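Local coordinates for protein thiaminase-I (Naegleria gruberi, PDB 4HCW) that belongs to the thiaminase family of enzymes, with a two-lobed alpha/beta fold like that of periplasmic binding proteins, at residues T49-Y54 against D64-D69; P115-S120 against Y261-A266. One frame throughout, in Å; residues are numbered along the deposited sequence.

How the contacts relate
Both contacts are buried, but contact 2 lies deeper: its centre is about 6 Å from the centre of the chain, against about 14 Å for contact 1. They meet in one mixed sheet, where strand 65-69 of contact 1 runs beside strand 260-267 of contact 2. A probable backbone hydrogen bond joins Thr68 O to Val264 N at 2.7 Å. Side chains cross the same border, since Ser67 of contact 1 is hydrogen-bonded to Gln116 of contact 2. The chemistry differs with place. Contact 2 is a strand pair held mainly by backbone bonds. Contact 1 joins a strand to the segment that follows another strand, through side chains.

Contact 1: T49-Y54 against D64-D69; sequences TEFDCY and DVFSTD
Tyr54 OH donates to Asp69 OD2, 2.5 Å away, and uses the anti lone pair of that oxygen. The phenol ring and the carboxylate are nearly perpendicular, their planes 85° apart. The other oxygen, Asp69 OD1, is taken by Ile71 N. The backbone of Asp69 is engaged too. Its N-H points at the sulphur of Cys53, with N to SG 3.4 Å and 162° at the hydrogen. Cys53 SG lies between its own backbone N and carbonyl carbon (chi1 66°). It also sits over the centre of the Tyr54 ring, 3.7 Å above the plane. Thr68 OG1 donates to Asp69 O, while Cys53 CB packs against the same hydroxyl. Strands 44-50 and 65-69 both run parallel to strand 8-13, which lies between them, and helix 56-60 links them in a beta-alpha-beta crossover. Residues 51-54 continue beyond the first strand and run alongside residues 66-69 in nearly the same direction. Here Asp52 OD1 accepts Tyr54 N at 3.0 Å, an Asx turn. The donor N lies above the carboxylate plane. The same oxygen also bonds Tyr16 OH, and Cys53 O is bonded by Asn343 ND2. At the Phe51 end the contact is mostly apolar. Phe66 CB lies over one face of the Phe51 ring, toward its rim, 3.9 Å from CD2. Ser67 O meets the edge of that ring in its plane.

Contact 2: P115-S120 against Y261-A266; sequences PQYLCS and YTDVLA
Asp263 OD2 lies in plane at the edge of the Tyr117 ring, 3.5 Å from Tyr117 CD2. Over the centre of one face of the ring sits Gln116 CG, 3.5 Å above the plane. The carboxylate is turned 83° against the ring. Asp263 CG stands anti to its carbonyl carbon (chi1 -66°), and its CB and OD2 both lie against Tyr117 CB. The Gln116 side chain runs out beside the Tyr117 ring and crosses Leu265, its OE1 lying 3.3 Å from Leu265 CG and close to both methyls. This oxygen is satisfied by Ser67 OG. Gln116 CG is anti to the backbone N, and the chain is extended beyond it. Leu265 and Gln116 both pack on helix 275-288. The two segments are antiparallel neighbours in the central mixed sheet, and a classic beta bulge interrupts their register. Gln116 and Tyr117 both face Asp263, and Asp263 O accepts from the two N-H groups. Gln116 N is 2.7 Å from that oxygen and in the carbonyl plane. Tyr117 N is 3.2 Å from it and tilted from the plane. Tyr117 O accepts Asp263 N in return, at 2.9 Å. Beyond the bulge the pairing is regular. Cys119 and Tyr261 form a hydrogen-bonded pair; Cys119 N donates to Tyr261 O, while the return bond is modelled too short to be relied on. On the opposite face Leu118 CD2 meets Thr262 CG2, the side chains lying side by side. Helix 99-105 covers Pro115 and Leu118 there, and Thr262 OG1 bonds Ser70 OG and Ser104 OG.

Contact 1: T49-Y54 against D64-D69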
loop_
_atom_site.group_PDB
_atom_site.type_symbol
_atom_site.label_atom_id
_atom_site.label_comp_id
_atom_site.label_asym_id
_atom_site.label_seq_id
_atom_site.Cartn_x
_atom_site.Cartn_y
_atom_site.Cartn_z
ATOM N N THR A 49 15.413 8.907 -8.598
ATOM C CA THR A 49 15.080 9.845 -7.533
ATOM C C THR A 49 13.777 9.441 -6.855
ATOM O O THR A 49 13.018 8.627 -7.382
ATOM C CB THR A 49 14.950 11.288 -8.060
ATOM O OG1 THR A 49 14.057 11.313 -9.179
ATOM C CG2 THR A 49 16.308 11.826 -8.487
ATOM N N GLU A 50 13.523 10.014 -5.682
ATOM C CA GLU A 50 12.314 9.708 -4.928
ATOM C C GLU A 50 11.134 10.544 -5.416
ATOM O O GLU A 50 11.203 11.773 -5.452
ATOM C CB GLU A 50 12.548 9.935 -3.433
ATOM C CG GLU A 50 13.689 9.110 -2.858
ATOM C CD GLU A 50 13.937 9.396 -1.390
ATOM O OE1 GLU A 50 14.927 8.869 -0.840
ATOM O OE2 GLU A 50 13.144 10.147 -0.785
ATOM N N PHE A 51 10.053 9.868 -5.793
ATOM C CA PHE A 51 8.853 10.541 -6.277
ATOM C C PHE A 51 7.721 10.449 -5.260
ATOM O O PHE A 51 7.102 9.398 -5.099
ATOM C CB PHE A 51 8.408 9.944 -7.613
ATOM C CG PHE A 51 7.117 10.508 -8.134
ATOM C CD1 PHE A 51 7.070 11.780 -8.679
ATOM C CD2 PHE A 51 5.951 9.760 -8.090
ATOM C CE1 PHE A 51 5.883 12.299 -9.163
ATOM C CE2 PHE A 51 4.761 10.274 -8.572
ATOM C CZ PHE A 51 4.728 11.545 -9.110
ATOM N N ASP A 52 7.458 11.558 -4.577
ATOM C CA ASP A 52 6.403 11.609 -3.572
ATOM C C ASP A 52 5.040 11.785 -4.229
ATOM O O ASP A 52 4.637 12.903 -4.549
ATOM C CB ASP A 52 6.659 12.755 -2.591
ATOM C CG ASP A 52 5.834 12.634 -1.324
ATOM O OD1 ASP A 52 4.894 11.812 -1.293
ATOM O OD2 ASP A 52 6.126 13.366 -0.355
ATOM N N CYS A 53 4.326 10.679 -4.416
ATOM C CA CYS A 53 2.999 10.718 -5.020
ATOM C C CYS A 53 1.968 11.292 -4.052
ATOM O O CYS A 53 0.835 11.577 -4.436
ATOM C CB CYS A 53 2.570 9.321 -5.475
ATOM S SG CYS A 53 2.312 8.142 -4.130
ATOM N N TYR A 54 2.366 11.457 -2.795
ATOM C CA TYR A 54 1.482 12.032 -1.789
ATOM C C TYR A 54 1.702 13.536 -1.668
ATOM O O TYR A 54 1.391 14.146 -0.646
ATOM C CB TYR A 54 1.659 11.329 -0.440
ATOM C CG TYR A 54 1.355 9.849 -0.509
ATOM C CD1 TYR A 54 0.057 9.398 -0.715
ATOM C CD2 TYR A 54 2.364 8.904 -0.381
ATOM C CE1 TYR A 54 -0.227 8.046 -0.787
ATOM C CE2 TYR A 54 2.089 7.551 -0.450
ATOM C CZ TYR A 54 0.792 7.128 -0.654
ATOM O OH TYR A 54 0.513 5.782 -0.724
ATOM N N ASP A 64 9.944 10.816 -16.366
ATOM C CA ASP A 64 9.802 9.896 -17.491
ATOM C C ASP A 64 9.042 8.645 -17.068
ATOM O O ASP A 64 8.072 8.244 -17.710
ATOM C CB ASP A 64 11.172 9.509 -18.049
ATOM C CG ASP A 64 11.852 10.651 -18.775
ATOM O OD1 ASP A 64 11.143 11.449 -19.425
ATOM O OD2 ASP A 64 13.095 10.752 -18.696
ATOM N N VAL A 65 9.496 8.033 -15.980
ATOM C CA VAL A 65 8.823 6.878 -15.402
ATOM C C VAL A 65 8.762 7.037 -13.886
ATOM O O VAL A 65 9.769 7.334 -13.243
ATOM C CB VAL A 65 9.526 5.559 -15.790
ATOM C CG1 VAL A 65 11.024 5.771 -15.915
ATOM C CG2 VAL A 65 9.205 4.456 -14.789
ATOM N N PHE A 66 7.573 6.852 -13.323
ATOM C CA PHE A 66 7.354 7.105 -11.904
ATOM C C PHE A 66 6.528 6.005 -11.242
ATOM O O PHE A 66 5.744 5.321 -11.899
ATOM C CB PHE A 66 6.658 8.455 -11.715
ATOM C CG PHE A 66 5.403 8.606 -12.528
ATOM C CD1 PHE A 66 4.182 8.180 -12.030
ATOM C CD2 PHE A 66 5.444 9.172 -13.793
ATOM C CE1 PHE A 66 3.029 8.314 -12.777
ATOM C CE2 PHE A 66 4.292 9.308 -14.544
ATOM C CZ PHE A 66 3.083 8.879 -14.035
ATOM N N SER A 67 6.713 5.846 -9.936
ATOM C CA SER A 67 5.907 4.918 -9.156
ATOM C C SER A 67 4.925 5.695 -8.291
ATOM O O SER A 67 5.326 6.516 -7.466
ATOM C CB SER A 67 6.794 4.032 -8.281
ATOM O OG SER A 67 6.018 3.098 -7.550
ATOM N N THR A 68 3.635 5.441 -8.488
ATOM C CA THR A 68 2.601 6.150 -7.744
ATOM C C THR A 68 1.586 5.197 -7.131
ATOM O O THR A 68 1.374 4.092 -7.630
ATOM C CB THR A 68 1.849 7.149 -8.640
ATOM O OG1 THR A 68 0.749 7.710 -7.911
ATOM C CG2 THR A 68 1.318 6.452 -9.885
ATOM N N ASP A 69 0.965 5.632 -6.041
ATOM C CA ASP A 69 -0.126 4.883 -5.439
ATOM C C ASP A 69 -1.297 4.898 -6.411
ATOM O O ASP A 69 -1.583 5.922 -7.033
ATOM C CB ASP A 69 -0.531 5.514 -4.104
ATOM C CG ASP A 69 -1.421 4.609 -3.268
ATOM O OD1 ASP A 69 -2.205 3.824 -3.845
ATOM O OD2 ASP A 69 -1.338 4.685 -2.024
#

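Contact 2: P115-S120 against Y261-A266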
loop_
_atom_site.group_PDB
_atom_site.type_symbol
_atom_site.label_atom_id
_atom_site.label_comp_id
_atom_site.label_asym_id
_atom_site.label_seq_id
_atom_site.Cartn_x
_atom_site.Cartn_y
_atom_site.Cartn_z
ATOM N N PRO A 115 2.176 -2.828 -12.034
ATOM C CA PRO A 115 2.060 -2.968 -10.579
ATOM C C PRO A 115 3.394 -3.347 -9.942
ATOM O O PRO A 115 4.037 -4.297 -10.387
ATOM C CB PRO A 115 1.056 -4.113 -10.422
ATOM C CG PRO A 115 0.256 -4.085 -11.676
ATOM C CD PRO A 115 1.225 -3.697 -12.749
ATOM N N GLN A 116 3.801 -2.608 -8.915
ATOM C CA GLN A 116 5.088 -2.841 -8.266
ATOM C C GLN A 116 4.938 -3.386 -6.852
ATOM O O GLN A 116 5.426 -4.473 -6.541
ATOM C CB GLN A 116 5.919 -1.556 -8.240
ATOM C CG GLN A 116 7.245 -1.701 -7.512
ATOM C CD GLN A 116 8.099 -0.453 -7.592
ATOM O OE1 GLN A 116 7.622 0.619 -7.965
ATOM N NE2 GLN A 116 9.373 -0.585 -7.243
ATOM N N TYR A 117 4.267 -2.625 -5.995
ATOM C CA TYR A 117 4.119 -3.000 -4.594
ATOM C C TYR A 117 2.669 -3.296 -4.231
ATOM O O TYR A 117 1.742 -2.734 -4.814
ATOM C CB TYR A 117 4.662 -1.894 -3.687
ATOM C CG TYR A 117 6.142 -1.634 -3.851
ATOM C CD1 TYR A 117 7.038 -2.683 -4.004
ATOM C CD2 TYR A 117 6.642 -0.339 -3.858
ATOM C CE1 TYR A 117 8.393 -2.450 -4.154
ATOM C CE2 TYR A 117 7.995 -0.095 -4.009
ATOM C CZ TYR A 117 8.866 -1.154 -4.156
ATOM O OH TYR A 117 10.214 -0.916 -4.307
ATOM N N LEU A 118 2.485 -4.187 -3.263
ATOM C CA LEU A 118 1.164 -4.501 -2.738
ATOM C C LEU A 118 1.152 -4.185 -1.250
ATOM O O LEU A 118 2.024 -4.636 -0.508
ATOM C CB LEU A 118 0.832 -5.976 -2.968
ATOM C CG LEU A 118 -0.564 -6.297 -3.509
ATOM C CD1 LEU A 118 -0.760 -7.801 -3.618
ATOM C CD2 LEU A 118 -1.647 -5.672 -2.644
ATOM N N CYS A 119 0.166 -3.408 -0.814
ATOM C CA CYS A 119 0.128 -2.945 0.567
ATOM C C CYS A 119 -1.285 -3.002 1.142
ATOM O O CYS A 119 -2.264 -2.870 0.410
ATOM C CB CYS A 119 0.676 -1.519 0.650
ATOM S SG CYS A 119 1.295 -1.047 2.272
ATOM N N SER A 120 -1.379 -3.197 2.455
ATOM C CA SER A 120 -2.666 -3.260 3.144
ATOM C C SER A 120 -2.491 -3.179 4.659
ATOM O O SER A 120 -1.400 -3.411 5.178
ATOM C CB SER A 120 -3.410 -4.549 2.782
ATOM O OG SER A 120 -4.613 -4.669 3.522
ATOM N N TYR A 261 -3.744 -1.563 -0.927
ATOM C CA TYR A 261 -3.141 -0.494 -1.711
ATOM C C TYR A 261 -2.126 -1.094 -2.677
ATOM O O TYR A 261 -1.440 -2.059 -2.343
ATOM C CB TYR A 261 -2.443 0.518 -0.801
ATOM C CG TYR A 261 -3.331 1.135 0.257
ATOM C CD1 TYR A 261 -4.165 2.204 -0.045
ATOM C CD2 TYR A 261 -3.321 0.660 1.562
ATOM C CE1 TYR A 261 -4.972 2.775 0.922
ATOM C CE2 TYR A 261 -4.125 1.224 2.535
ATOM C CZ TYR A 261 -4.949 2.281 2.210
ATOM O OH TYR A 261 -5.751 2.846 3.176
ATOM N N THR A 262 -2.032 -0.527 -3.875
ATOM C CA THR A 262 -1.046 -0.982 -4.850
ATOM C C THR A 262 -0.246 0.181 -5.421
ATOM O O THR A 262 -0.813 1.157 -5.912
ATOM C CB THR A 262 -1.696 -1.752 -6.018
ATOM O OG1 THR A 262 -2.581 -0.883 -6.734
ATOM C CG2 THR A 262 -2.468 -2.960 -5.510
ATOM N N ASP A 263 1.077 0.074 -5.349
ATOM C CA ASP A 263 1.958 1.051 -5.974
ATOM C C ASP A 263 2.239 0.619 -7.407
ATOM O O ASP A 263 2.569 -0.539 -7.662
ATOM C CB ASP A 263 3.259 1.187 -5.185
ATOM C CG ASP A 263 3.041 1.768 -3.803
ATOM O OD1 ASP A 263 2.182 2.665 -3.665
ATOM O OD2 ASP A 263 3.723 1.328 -2.854
ATOM N N VAL A 264 2.104 1.553 -8.341
ATOM C CA VAL A 264 2.188 1.225 -9.759
ATOM C C VAL A 264 3.256 2.032 -10.498
ATOM O O VAL A 264 3.290 3.260 -10.418
ATOM C CB VAL A 264 0.824 1.427 -10.452
ATOM C CG1 VAL A 264 0.962 1.298 -11.956
ATOM C CG2 VAL A 264 -0.196 0.432 -9.916
ATOM N N LEU A 265 4.128 1.324 -11.211
ATOM C CA LEU A 265 5.117 1.957 -12.076
ATOM C C LEU A 265 4.479 2.345 -13.403
ATOM O O LEU A 265 3.949 1.497 -14.119
ATOM C CB LEU A 265 6.292 1.011 -12.327
ATOM C CG LEU A 265 7.315 0.859 -11.201
ATOM C CD1 LEU A 265 8.185 -0.364 -11.433
ATOM C CD2 LEU A 265 8.168 2.110 -11.096
ATOM N N ALA A 266 4.531 3.632 -13.729
ATOM C CA ALA A 266 3.956 4.124 -14.975
ATOM C C ALA A 266 4.926 5.054 -15.691
ATOM O O ALA A 266 5.824 5.623 -15.070
ATOM C CB ALA A 266 2.638 4.833 -14.708
#